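Local coordinates for protein 23S rRNA (guanine(2535)-N(1))-methyltransferase (Streptomyces viridochromogenes, PDB 1O9G) that methylates N1 of guanine-2535 in 23S ribosomal RNA with S-adenosyl-L-methionine as methyl donor, conferring resistance to the orthosomycin antibiotic avilamycin, at residues A[20-24]-A[95-99]; A[105-109]-A[131-135]. The protein carries 3 engineered substitutions. All coordinates share one frame; numbering follows the deposited sequence.

Contact 1: A[20-24]-A[95-99]; sequences VVLHS and KNLAL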
# COMPACT_ATOMS: atom_id res chain seq x y z
N VAL A 20 -9.97 -4.08 13.19
CA VAL A 20 -10.35 -5.43 13.60
C VAL A 20 -9.06 -6.17 13.91
O VAL A 20 -8.68 -6.28 15.08
CB VAL A 20 -11.23 -6.12 12.52
CG1 VAL A 20 -11.55 -7.59 12.89
CG2 VAL A 20 -12.48 -5.32 12.29
N VAL A 21 -8.31 -6.57 12.89
CA VAL A 21 -6.97 -7.13 13.07
C VAL A 21 -5.91 -6.04 12.77
O VAL A 21 -5.04 -5.71 13.60
CB VAL A 21 -6.75 -8.38 12.20
CG1 VAL A 21 -5.34 -9.00 12.46
CG2 VAL A 21 -7.87 -9.41 12.47
N LEU A 22 -5.98 -5.52 11.56
CA LEU A 22 -5.16 -4.39 11.15
C LEU A 22 -5.50 -3.17 11.98
O LEU A 22 -6.62 -3.01 12.48
CB LEU A 22 -5.29 -4.15 9.64
CG LEU A 22 -4.52 -5.13 8.76
CD1 LEU A 22 -4.96 -6.58 8.87
CD2 LEU A 22 -4.53 -4.71 7.26
N HIS A 23 -4.51 -2.32 12.13
CA HIS A 23 -4.53 -1.23 13.09
C HIS A 23 -4.98 0.07 12.47
O HIS A 23 -4.54 0.42 11.38
CB HIS A 23 -3.15 -1.04 13.68
CG HIS A 23 -2.71 -2.20 14.52
ND1 HIS A 23 -1.86 -3.18 14.09
CD2 HIS A 23 -3.05 -2.53 15.78
CE1 HIS A 23 -1.67 -4.05 15.06
NE2 HIS A 23 -2.37 -3.67 16.10
N SER A 24 -5.88 0.74 13.21
CA SER A 24 -6.45 2.05 12.85
C SER A 24 -5.71 3.17 13.58
O SER A 24 -5.12 2.96 14.62
CB SER A 24 -7.96 2.09 13.20
OG SER A 24 -8.18 1.78 14.56
N LYS A 95 3.55 -1.75 13.41
CA LYS A 95 2.58 -2.67 14.00
C LYS A 95 1.80 -3.39 12.92
O LYS A 95 1.53 -4.59 13.02
CB LYS A 95 1.61 -1.97 14.97
CG LYS A 95 2.24 -1.51 16.25
CD LYS A 95 1.17 -0.96 17.20
CE LYS A 95 0.45 -2.04 17.98
NZ LYS A 95 -0.19 -1.49 19.20
N ASN A 96 1.43 -2.68 11.87
CA ASN A 96 0.71 -3.33 10.78
C ASN A 96 1.61 -4.31 10.04
O ASN A 96 1.20 -5.43 9.77
CB ASN A 96 0.05 -2.33 9.82
CG ASN A 96 -1.29 -1.85 10.30
OD1 ASN A 96 -2.06 -2.66 10.81
ND2 ASN A 96 -1.63 -0.56 10.11
N LEU A 97 2.84 -3.92 9.74
CA LEU A 97 3.74 -4.83 9.04
C LEU A 97 4.10 -6.08 9.85
O LEU A 97 4.43 -7.11 9.29
CB LEU A 97 5.03 -4.16 8.57
CG LEU A 97 4.86 -3.19 7.45
CD1 LEU A 97 6.27 -2.76 7.05
CD2 LEU A 97 4.15 -3.68 6.25
N ALA A 98 4.05 -5.97 11.17
CA ALA A 98 4.25 -7.12 12.03
C ALA A 98 3.23 -8.23 11.70
O ALA A 98 3.49 -9.40 11.94
CB ALA A 98 4.20 -6.73 13.48
N LEU A 99 2.06 -7.86 11.19
CA LEU A 99 1.02 -8.80 10.82
C LEU A 99 1.30 -9.59 9.55
O LEU A 99 0.52 -10.47 9.19
CB LEU A 99 -0.33 -8.06 10.67
CG LEU A 99 -0.77 -7.30 11.93
CD1 LEU A 99 -1.97 -6.47 11.57
CD2 LEU A 99 -1.06 -8.23 13.08
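The irregular strip 20-24 runs past the C-terminal end of helix 87-98, coming nearest where the CA atoms of L22 and N96 are 6.0 Å apart. Most of the polar grip comes from the N96 amide, which reaches across to the backbone of H23. Its OD1 accepts the H23 backbone N at 2.8 Å; the N-H points almost straight at the oxygen (169°) and meets it in the carbonyl plane, on a lone pair. The other end of the amide closes a ring with the same residue, N96 ND2 donating to H23 O in a weak bond of 3.3 Å, so that both backbone polar groups of H23 are answered by one side chain. OD1, which lies at the edge of the imidazole near its plane, also takes a weak, bent bond from H23 ND1, the ring and amide planes standing 44° apart. With CG beside its backbone N (chi1 -67°), H23 lays the imidazole alongside the amide, the two side chains running past each other in opposite directions. In this AviRa methyltransferase with its Rossmann-like sheet, the contact lashes the N-terminal loop before helix 33-45 to helix 87-98, which follows strand 77-84. N96 ND2 has a second acceptor in S62 O, tying the amide to the loop between strand 53-57 and helix 64-72. K95 covers one face of the imidazole: its CB makes a CH-pi contact 4.1 Å from the ring centroid, and its chain, bent at chi3, returns CE over the same ring, 3.8 Å from H23 NE2. V21 O lies over the opposite face. Next to the polar pair, L99 CD1 packs 4.0 Å from L22 CG and also meets V21 CG1.

Contact 2: A[105-109]-A[131-135]; sequences LTARE and ARRLR
Helices 105-109 and 131-135 run antiparallel, their N-to-C directions 169° apart and their axes 8.9 Å from each other, with the CA atoms of E109 and A131 nearest across the pair. The small side chain of A131 lets the helices close up at this level, its CB resting 3.8 Å from E109 CB. One turn further along helix 122-140, L105 lies against R135: its CD1 comes within 3.7 Å of R135 CA, its CB faces R135 CB, and its CD2 branch meets L134 CB at 4.2 Å, the two leucines crossing at about a right angle. The outer side is polar. E109, with CG anti to its backbone N (chi1 -178°) and straight from there on, carries its carboxylate to the edge of the R135 guanidinium. R135 NH2 donates to E109 OE1 at 3.2 Å in a nearly straight salt bridge (173°); OE1 receives it on its syn lone pair, the side of OE2, and lies in the guanidinium plane. R135 reaches out extended through chi1 and chi2, laying CD 3.2 Å from T106 OG1; the bend at chi3 then turns NE and the guanidinium toward E109 and a water. This water accepts from R135 NE at 2.8 Å and donates to E109 OE1 at 2.7 Å, with a weak third bond to A131 O, so OE1 is gripped twice. E109 OE2 turns to R113 in a second salt bridge, while R132, whose CB packs beside the carboxylate, sends its guanidinium to E136. Shared between two arginines, E109 would probably stay ionised. Apolar inside and bridged by charge outside, the pair is a helical hairpin of helices 102-119 and 122-140, joined by a very short turn.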
# COMPACT_ATOMS: atom_id res chain seq x y z
N LEU A 105 0.55 -12.32 13.58
CA LEU A 105 -0.89 -12.58 13.61
C LEU A 105 -1.27 -13.36 14.86
O LEU A 105 -2.30 -13.09 15.44
CB LEU A 105 -1.36 -13.28 12.34
CG LEU A 105 -1.46 -12.32 11.16
CD1 LEU A 105 -1.46 -13.07 9.84
CD2 LEU A 105 -2.67 -11.42 11.28
N THR A 106 -0.42 -14.29 15.29
CA THR A 106 -0.65 -15.03 16.53
C THR A 106 -0.64 -14.07 17.72
O THR A 106 -1.49 -14.19 18.58
CB THR A 106 0.40 -16.12 16.68
OG1 THR A 106 0.13 -17.14 15.73
CG2 THR A 106 0.31 -16.79 18.02
N ALA A 107 0.29 -13.11 17.74
CA ALA A 107 0.38 -12.13 18.81
C ALA A 107 -0.87 -11.24 18.85
O ALA A 107 -1.42 -10.98 19.90
CB ALA A 107 1.63 -11.29 18.69
N ARG A 108 -1.34 -10.80 17.69
CA ARG A 108 -2.54 -9.99 17.62
C ARG A 108 -3.77 -10.76 18.05
O ARG A 108 -4.64 -10.21 18.75
CB ARG A 108 -2.68 -9.41 16.21
CG ARG A 108 -3.85 -8.47 15.98
CD ARG A 108 -3.92 -7.29 16.88
NE ARG A 108 -4.73 -6.23 16.29
CZ ARG A 108 -5.15 -5.15 16.92
NH1 ARG A 108 -4.88 -4.95 18.19
NH2 ARG A 108 -5.85 -4.26 16.24
N GLU A 109 -3.87 -12.00 17.62
CA GLU A 109 -4.99 -12.87 18.01
C GLU A 109 -5.01 -13.00 19.54
O GLU A 109 -6.07 -12.93 20.16
CB GLU A 109 -4.90 -14.27 17.38
CG GLU A 109 -6.06 -15.18 17.73
CD GLU A 109 -5.92 -16.59 17.16
OE1 GLU A 109 -5.02 -16.81 16.34
OE2 GLU A 109 -6.72 -17.45 17.57
N ALA A 131 -8.14 -12.82 12.92
CA ALA A 131 -6.67 -12.94 12.94
C ALA A 131 -6.26 -14.38 12.68
O ALA A 131 -5.28 -14.61 11.98
CB ALA A 131 -6.10 -12.46 14.26
N ARG A 132 -7.00 -15.34 13.24
CA ARG A 132 -6.75 -16.75 13.01
C ARG A 132 -6.92 -17.07 11.52
O ARG A 132 -6.06 -17.72 10.95
CB ARG A 132 -7.70 -17.62 13.84
CG ARG A 132 -7.65 -19.09 13.46
CD ARG A 132 -8.69 -19.94 14.19
NE ARG A 132 -10.08 -19.51 13.93
CZ ARG A 132 -10.74 -19.71 12.78
NH1 ARG A 132 -10.16 -20.32 11.75
NH2 ARG A 132 -12.00 -19.29 12.65
N ARG A 133 -8.00 -16.61 10.90
CA ARG A 133 -8.24 -16.89 9.49
C ARG A 133 -7.15 -16.26 8.60
O ARG A 133 -6.66 -16.91 7.64
CB ARG A 133 -9.61 -16.43 9.03
CG ARG A 133 -10.78 -17.24 9.57
CD ARG A 133 -12.07 -16.88 8.91
NE ARG A 133 -12.51 -15.55 9.30
CZ ARG A 133 -13.31 -15.27 10.32
NH1 ARG A 133 -13.86 -16.23 11.06
NH2 ARG A 133 -13.61 -14.02 10.60
N LEU A 134 -6.75 -15.05 8.92
CA LEU A 134 -5.70 -14.38 8.15
C LEU A 134 -4.40 -15.16 8.27
O LEU A 134 -3.66 -15.25 7.29
CB LEU A 134 -5.52 -12.90 8.58
CG LEU A 134 -6.65 -11.96 8.21
CD1 LEU A 134 -6.41 -10.61 8.90
CD2 LEU A 134 -6.75 -11.81 6.70
N ARG A 135 -4.07 -15.63 9.46
CA ARG A 135 -2.88 -16.45 9.68
C ARG A 135 -2.92 -17.74 8.87
O ARG A 135 -1.93 -18.12 8.26
CB ARG A 135 -2.63 -16.77 11.14
CG ARG A 135 -1.40 -17.62 11.41
CD ARG A 135 -1.08 -17.89 12.87
NE ARG A 135 -2.26 -18.10 13.68
CZ ARG A 135 -3.01 -19.18 13.69
NH1 ARG A 135 -2.69 -20.24 12.95
NH2 ARG A 135 -4.08 -19.22 14.49
O HOH W 1 -3.53 -15.73 14.40

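Contacts 1 and 2 lie about 10 Å apart, centre to centre, and meet through V21 and R108: R108 NE probably hydrogen-bonds V21 O at 2.8 Å, and V21 also packs on A131 and L105. The loop 20-24 thus sits between helix 87-98 and the hairpin of helices 102-119 and 122-140. Contact 1 is the more buried and lies nearer the chain centre; one neutral amide holds a loop backbone there, with leucine packing beside it. Contact 2, about 20 Å from that centre, is partly buried and joins two regular helices by apolar packing and a water-linked salt bridge. L105 belongs to both neighbourhoods, touching both L99 and L134.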